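Local coordinates for protein BtGH115A (Bacteroides thetaiotaomicron, PDB 5BY3) that probably hydrolyses glycosidic bonds as a family GH115 4-O-methyl-alpha-glucuronidase with specificity for decorated arabinogalactans, at residues Y392-W397 against W430-G435. Residues are numbered along the deposited sequence; the frame is centred on the assembly and turned at random.
Sequences YHVSYW and WILNVG
Tyr392 and His393 pair in parallel with Leu432 and Asn433, tied by backbone hydrogen bonds from Tyr392 N to Ile431 O (2.8 Å), from Asn433 N to Tyr392 O (2.7 Å) and from Val394 N to Asn433 O (3.1 Å). On one sheet face, Leu432 puts CD1 against Val394 CG1 at 3.7 Å and, more loosely, at the edge of the Tyr392 ring; helices 411-423 and 441-452 cover this side. Both strands, joined through helix 411-423, form a beta-alpha-beta unit of the TIM barrel; at their C-terminal ends the Ser395 side chain lies about 5 Å from a bound nickel ion. On the other face Asn433 CB makes an off-centre CH-pi contact with the His393 ring, 4.1 Å from its centroid. With CG anti to the backbone N (chi1 -170°), the amide crosses that ring obliquely, planes 39° apart, Asn433 ND2 nearest His393 CD2. Asn433 ND2 hydrogen-bonds to Tyr391 OH, whereas Asn433 OD1 accepts from Gly435 N in an Asx turn and, at 2.8 Å, from a water. An alanine at Asn433 would probably leave Tyr391 OH and Gly435 N without these partners and free the turn to shift. That water accepts from Ser395 OG at 2.7 Å.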
loop_
_atom_site.group_PDB
_atom_site.type_symbol
_atom_site.label_atom_id
_atom_site.label_comp_id
_atom_site.label_asym_id
_atom_site.label_seq_id
_atom_site.Cartn_x
_atom_site.Cartn_y
_atom_site.Cartn_z
ATOM N N TYR A 392 -1.666 6.456 1.412
ATOM C CA TYR A 392 -2.318 5.450 0.565
ATOM C C TYR A 392 -2.710 4.219 1.388
ATOM O O TYR A 392 -2.018 3.892 2.356
ATOM C CB TYR A 392 -1.369 5.030 -0.556
ATOM C CG TYR A 392 -2.021 4.397 -1.797
ATOM C CD1 TYR A 392 -2.505 5.183 -2.833
ATOM C CD2 TYR A 392 -2.110 3.011 -1.942
ATOM C CE1 TYR A 392 -3.074 4.610 -3.966
ATOM C CE2 TYR A 392 -2.666 2.435 -3.068
ATOM C CZ TYR A 392 -3.146 3.246 -4.077
ATOM O OH TYR A 392 -3.698 2.699 -5.203
ATOM N N HIS A 393 -3.797 3.548 0.991
ATOM C CA HIS A 393 -4.311 2.378 1.704
ATOM C C HIS A 393 -4.193 1.095 0.905
ATOM O O HIS A 393 -4.684 1.039 -0.219
ATOM C CB HIS A 393 -5.796 2.555 2.070
ATOM C CG HIS A 393 -6.041 3.466 3.226
ATOM N ND1 HIS A 393 -6.025 4.843 3.108
ATOM C CD2 HIS A 393 -6.337 3.202 4.519
ATOM C CE1 HIS A 393 -6.294 5.386 4.282
ATOM N NE2 HIS A 393 -6.489 4.412 5.155
ATOM N N VAL A 394 -3.560 0.074 1.480
ATOM C CA VAL A 394 -3.745 -1.325 0.988
ATOM C C VAL A 394 -4.527 -2.171 2.010
ATOM O O VAL A 394 -4.716 -3.363 1.842
ATOM C CB VAL A 394 -2.431 -2.047 0.561
ATOM C CG1 VAL A 394 -1.794 -1.368 -0.658
ATOM C CG2 VAL A 394 -1.458 -2.162 1.720
ATOM N N SER A 395 -5.011 -1.496 3.053
ATOM C CA SER A 395 -5.851 -2.097 4.096
ATOM C C SER A 395 -6.788 -1.023 4.696
ATOM O O SER A 395 -6.428 0.142 4.773
ATOM C CB SER A 395 -4.967 -2.751 5.160
ATOM O OG SER A 395 -5.754 -3.212 6.229
ATOM N N TYR A 396 -7.995 -1.399 5.097
ATOM C CA TYR A 396 -8.880 -0.382 5.626
ATOM C C TYR A 396 -10.012 -0.905 6.466
ATOM O O TYR A 396 -10.534 -1.996 6.222
ATOM C CB TYR A 396 -9.437 0.442 4.468
ATOM C CG TYR A 396 -10.384 1.528 4.833
ATOM C CD1 TYR A 396 -9.946 2.642 5.522
ATOM C CD2 TYR A 396 -11.727 1.457 4.460
ATOM C CE1 TYR A 396 -10.823 3.668 5.868
ATOM C CE2 TYR A 396 -12.607 2.495 4.763
ATOM C CZ TYR A 396 -12.145 3.597 5.483
ATOM O OH TYR A 396 -12.984 4.649 5.778
ATOM N N TRP A 397 -10.410 -0.098 7.440
ATOM C CA TRP A 397 -11.640 -0.348 8.218
ATOM C C TRP A 397 -12.558 0.829 7.949
ATOM O O TRP A 397 -12.194 1.954 8.247
ATOM C CB TRP A 397 -11.290 -0.482 9.715
ATOM C CG TRP A 397 -12.413 -0.263 10.737
ATOM C CD1 TRP A 397 -13.724 0.096 10.495
ATOM C CD2 TRP A 397 -12.298 -0.379 12.144
ATOM N NE1 TRP A 397 -14.424 0.195 11.660
ATOM C CE2 TRP A 397 -13.582 -0.072 12.698
ATOM C CE3 TRP A 397 -11.237 -0.713 13.011
ATOM C CZ2 TRP A 397 -13.840 -0.104 14.081
ATOM C CZ3 TRP A 397 -11.486 -0.738 14.415
ATOM C CH2 TRP A 397 -12.785 -0.439 14.929
ATOM N N TRP A 430 5.659 9.511 0.991
ATOM C CA TRP A 430 4.698 8.435 0.722
ATOM C C TRP A 430 4.561 7.548 1.955
ATOM O O TRP A 430 5.556 7.113 2.566
ATOM C CB TRP A 430 5.194 7.583 -0.420
ATOM C CG TRP A 430 5.120 8.152 -1.801
ATOM C CD1 TRP A 430 4.837 9.443 -2.181
ATOM C CD2 TRP A 430 5.377 7.430 -3.001
ATOM N NE1 TRP A 430 4.863 9.551 -3.551
ATOM C CE2 TRP A 430 5.189 8.333 -4.082
ATOM C CE3 TRP A 430 5.716 6.091 -3.273
ATOM C CZ2 TRP A 430 5.347 7.947 -5.415
ATOM C CZ3 TRP A 430 5.869 5.703 -4.594
ATOM C CH2 TRP A 430 5.691 6.629 -5.655
ATOM N N ILE A 431 3.320 7.292 2.314
ATOM C CA ILE A 431 3.000 6.562 3.513
ATOM C C ILE A 431 1.885 5.600 3.198
ATOM O O ILE A 431 0.760 6.000 2.737
ATOM C CB ILE A 431 2.550 7.470 4.686
ATOM C CG1 ILE A 431 3.645 8.450 5.127
ATOM C CG2 ILE A 431 2.047 6.597 5.847
ATOM C CD1 ILE A 431 4.887 7.868 5.807
ATOM N N LEU A 432 2.194 4.325 3.477
ATOM C CA LEU A 432 1.290 3.221 3.186
ATOM C C LEU A 432 0.589 2.679 4.435
ATOM O O LEU A 432 1.249 2.260 5.401
ATOM C CB LEU A 432 2.083 2.122 2.490
ATOM C CG LEU A 432 1.404 0.863 1.923
ATOM C CD1 LEU A 432 0.316 1.184 0.915
ATOM C CD2 LEU A 432 2.499 0.039 1.294
ATOM N N ASN A 433 -0.741 2.661 4.418
ATOM C CA ASN A 433 -1.476 1.921 5.433
ATOM C C ASN A 433 -1.412 0.440 5.131
ATOM O O ASN A 433 -1.901 -0.003 4.063
ATOM C CB ASN A 433 -2.928 2.348 5.470
ATOM C CG ASN A 433 -3.663 1.770 6.662
ATOM O OD1 ASN A 433 -3.352 0.678 7.124
ATOM N ND2 ASN A 433 -4.614 2.507 7.176
ATOM N N VAL A 434 -0.806 -0.327 6.048
ATOM C CA VAL A 434 -0.443 -1.728 5.738
ATOM C C VAL A 434 -1.120 -2.770 6.610
ATOM O O VAL A 434 -0.762 -3.975 6.540
ATOM C CB VAL A 434 1.075 -1.996 5.814
ATOM C CG1 VAL A 434 1.820 -1.161 4.801
ATOM C CG2 VAL A 434 1.608 -1.837 7.244
ATOM N N GLY A 435 -2.042 -2.310 7.461
ATOM C CA GLY A 435 -2.742 -3.199 8.380
ATOM C C GLY A 435 -1.726 -3.836 9.320
ATOM O O GLY A 435 -0.977 -3.114 10.016
HETATM O O HOH W 1 -5.379 -1.153 7.892
#